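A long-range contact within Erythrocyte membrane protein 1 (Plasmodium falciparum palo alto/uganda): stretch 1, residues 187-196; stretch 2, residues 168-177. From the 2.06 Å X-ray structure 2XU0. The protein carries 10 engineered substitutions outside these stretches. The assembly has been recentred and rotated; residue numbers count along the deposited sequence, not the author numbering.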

# COMPACT_ATOMS: atom_id res chain seq x y z
N GLY A 187 -3.86 -6.58 10.23
CA GLY A 187 -4.03 -6.12 8.85
C GLY A 187 -4.50 -4.69 8.74
O GLY A 187 -4.08 -3.98 7.85
N ILE A 188 -5.37 -4.26 9.68
CA ILE A 188 -5.93 -2.90 9.74
C ILE A 188 -4.82 -1.92 10.14
O ILE A 188 -4.72 -0.84 9.56
CB ILE A 188 -7.14 -2.84 10.74
CG1 ILE A 188 -8.31 -3.72 10.24
CG2 ILE A 188 -7.55 -1.39 11.02
CD1 ILE A 188 -9.70 -3.59 11.09
N CYS A 189 -4.01 -2.29 11.17
CA CYS A 189 -2.88 -1.49 11.64
C CYS A 189 -1.88 -1.26 10.46
O CYS A 189 -1.39 -0.15 10.30
CB CYS A 189 -2.21 -2.17 12.84
SG CYS A 189 -3.32 -2.40 14.26
N THR A 190 -1.63 -2.29 9.63
CA THR A 190 -0.76 -2.20 8.42
C THR A 190 -1.35 -1.16 7.43
O THR A 190 -0.61 -0.30 6.95
CB THR A 190 -0.58 -3.60 7.76
OG1 THR A 190 0.17 -4.41 8.66
CG2 THR A 190 0.16 -3.55 6.42
N SER A 191 -2.69 -1.22 7.15
CA SER A 191 -3.30 -0.27 6.22
C SER A 191 -3.25 1.14 6.76
O SER A 191 -2.99 2.07 5.99
CB SER A 191 -4.72 -0.68 5.84
OG SER A 191 -4.65 -1.90 5.12
N LEU A 192 -3.44 1.30 8.10
CA LEU A 192 -3.30 2.59 8.76
C LEU A 192 -1.87 3.09 8.64
O LEU A 192 -1.67 4.29 8.44
CB LEU A 192 -3.68 2.48 10.26
CG LEU A 192 -5.18 2.33 10.60
CD1 LEU A 192 -5.37 2.27 12.13
CD2 LEU A 192 -5.99 3.47 10.04
N ALA A 193 -0.87 2.22 8.79
CA ALA A 193 0.55 2.63 8.66
C ALA A 193 0.82 3.13 7.22
O ALA A 193 1.57 4.09 7.01
CB ALA A 193 1.45 1.47 8.98
N ARG A 194 0.14 2.53 6.23
CA ARG A 194 0.29 2.94 4.84
C ARG A 194 -0.30 4.31 4.58
O ARG A 194 0.31 5.08 3.85
CB ARG A 194 -0.30 1.90 3.90
CG ARG A 194 0.49 0.63 3.89
CD ARG A 194 -0.22 -0.32 2.99
NE ARG A 194 0.54 -1.54 2.79
CZ ARG A 194 -0.01 -2.73 2.71
NH1 ARG A 194 -1.32 -2.87 2.83
NH2 ARG A 194 0.74 -3.80 2.51
N SER A 195 -1.46 4.63 5.20
CA SER A 195 -2.09 5.94 5.09
C SER A 195 -1.30 6.98 5.85
O SER A 195 -1.15 8.09 5.39
CB SER A 195 -3.54 5.89 5.58
OG SER A 195 -4.34 5.34 4.54
N PHE A 196 -0.82 6.62 7.06
CA PHE A 196 0.02 7.48 7.90
C PHE A 196 1.22 7.94 7.09
O PHE A 196 1.59 9.14 7.12
CB PHE A 196 0.53 6.67 9.10
CG PHE A 196 1.44 7.38 10.06
CD1 PHE A 196 0.98 8.47 10.80
CD2 PHE A 196 2.71 6.89 10.33
CE1 PHE A 196 1.78 9.04 11.80
CE2 PHE A 196 3.52 7.48 11.31
CZ PHE A 196 3.07 8.57 12.02
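Stretch 2 (168-177) EGNYIVNDHP

Stretch 2 is helical from Glu 168 through Asp 175, and His 176 is the first residue to leave helical phi/psi, its psi swinging to 139°. This helix packs against the helix of stretch 1, which runs through all ten residues, in a roughly antiparallel sense: the angle between the two N-to-C directions is 148°, and the axes approach to 9.7 Å. The register follows from the direction. Ile 188 lies opposite Val 173, with their CA atoms 6.3 Å apart, Leu 192 opposite Gly 169 at 6.4 Å between CA atoms, and Ser 195 opposite Glu 168 at 7.6 Å between CA atoms.

The middle of the contact is apolar. Ile 172, its CB directed toward stretch 1, acts as a knob in a hole formed by Ile 188, Ser 191, Leu 192 and Ser 195, the i, i+3, i+4 and i+7 positions of one helical face. A branched side chain with m, m rotamers fills this hollow: its CG2 lies 3.8 Å from Ser 191 CB and its CD1 3.9 Å from Ser 195 OG. The small serines leave room for it, while Leu 192 closes in from the side, placing CD2 3.8 Å from Ile 172 CB. The same methyl, Leu 192 CD2, rests 3.7 Å from Gly 169 CA, directly on the backbone. Val 173 adds a short, beta-branched surface, with CG2 3.7 Å from Ile 188 CG2 and 4.3 Å from Leu 192 CD1.

Polar contacts lie toward the two ends of this apolar patch. At one, Ser 195 OG donates a hydrogen bond to Glu 168 OE2 at 2.8 Å. Both CA-to-CB bonds point toward the opposing stretch, and the long glutamate side chain can bring its carboxylate to the short serine. At the other, His 176 NE2 and Ser 191 OG share a hydrogen bond of 3.0 Å, in which either atom could be the donor; the serine oxygen sits at the ring edge, near its plane. His 176 NE2 is also 3.2 Å from Gly 187 O.

The imidazole serves in a second way, through its face. Ile 188 CG1 lies 3.8 Å from the centroid of the His 176 ring, 27° off the ring normal, a CH-pi contact. A flat, polar-edged ring suits this position, since it can cover an aliphatic side chain while its NE2 meets a hydroxyl.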

# COMPACT_ATOMS: atom_id res chain seq x y z
N GLU A 168 -9.55 9.70 8.05
CA GLU A 168 -8.89 8.67 7.22
C GLU A 168 -8.89 7.31 7.95
O GLU A 168 -9.25 6.29 7.35
CB GLU A 168 -7.44 9.12 6.84
CG GLU A 168 -6.66 8.09 6.02
CD GLU A 168 -7.28 7.62 4.71
OE1 GLU A 168 -8.06 8.38 4.10
OE2 GLU A 168 -6.90 6.51 4.25
N GLY A 169 -8.49 7.33 9.22
CA GLY A 169 -8.48 6.16 10.10
C GLY A 169 -9.86 5.55 10.22
O GLY A 169 -10.02 4.33 10.10
N ASN A 170 -10.88 6.42 10.43
CA ASN A 170 -12.26 5.94 10.50
C ASN A 170 -12.66 5.23 9.24
O ASN A 170 -13.18 4.12 9.33
CB ASN A 170 -13.22 7.08 10.86
CG ASN A 170 -14.11 6.70 12.01
OD1 ASN A 170 -14.77 5.64 12.01
ND2 ASN A 170 -14.08 7.50 13.05
N TYR A 171 -12.32 5.80 8.05
CA TYR A 171 -12.67 5.09 6.82
C TYR A 171 -11.97 3.74 6.78
O TYR A 171 -12.63 2.74 6.54
CB TYR A 171 -12.37 5.89 5.51
CG TYR A 171 -12.50 4.97 4.31
CD1 TYR A 171 -13.75 4.70 3.74
CD2 TYR A 171 -11.42 4.20 3.87
CE1 TYR A 171 -13.90 3.73 2.75
CE2 TYR A 171 -11.57 3.21 2.91
CZ TYR A 171 -12.81 3.00 2.33
OH TYR A 171 -12.95 2.04 1.36
N ILE A 172 -10.61 3.73 6.97
CA ILE A 172 -9.84 2.48 6.85
C ILE A 172 -10.42 1.41 7.74
O ILE A 172 -10.67 0.30 7.28
CB ILE A 172 -8.30 2.66 7.11
CG1 ILE A 172 -7.59 3.60 6.08
CG2 ILE A 172 -7.58 1.31 7.30
CD1 ILE A 172 -7.56 3.17 4.69
N VAL A 173 -10.58 1.73 9.03
CA VAL A 173 -11.09 0.76 10.01
C VAL A 173 -12.47 0.25 9.64
O VAL A 173 -12.73 -0.95 9.76
CB VAL A 173 -11.06 1.36 11.44
CG1 VAL A 173 -11.83 0.48 12.43
CG2 VAL A 173 -9.63 1.59 11.91
N ASN A 174 -13.35 1.15 9.16
CA ASN A 174 -14.73 0.72 8.85
C ASN A 174 -14.99 0.06 7.51
O ASN A 174 -16.10 -0.42 7.28
CB ASN A 174 -15.76 1.80 9.23
CG ASN A 174 -15.80 1.99 10.73
OD1 ASN A 174 -16.18 1.08 11.48
ND2 ASN A 174 -15.31 3.13 11.20
N ASP A 175 -13.97 -0.03 6.65
CA ASP A 175 -14.14 -0.67 5.35
C ASP A 175 -13.08 -1.71 5.06
O ASP A 175 -13.11 -2.36 4.01
CB ASP A 175 -14.24 0.39 4.24
CG ASP A 175 -14.92 -0.11 2.99
OD1 ASP A 175 -16.04 -0.66 3.10
OD2 ASP A 175 -14.31 -0.02 1.91
N HIS A 176 -12.17 -1.94 6.03
CA HIS A 176 -11.08 -2.90 5.87
C HIS A 176 -11.56 -4.32 5.66
O HIS A 176 -12.46 -4.74 6.36
CB HIS A 176 -10.09 -2.83 7.05
CG HIS A 176 -8.77 -3.44 6.72
ND1 HIS A 176 -8.56 -4.80 6.81
CD2 HIS A 176 -7.64 -2.86 6.25
CE1 HIS A 176 -7.33 -5.01 6.40
NE2 HIS A 176 -6.73 -3.87 6.05
N PRO A 177 -10.96 -5.11 4.76
CA PRO A 177 -11.40 -6.51 4.59
C PRO A 177 -11.36 -7.39 5.85
O PRO A 177 -12.01 -8.43 5.89
CB PRO A 177 -10.44 -7.05 3.53
CG PRO A 177 -9.98 -5.84 2.77
CD PRO A 177 -9.88 -4.78 3.80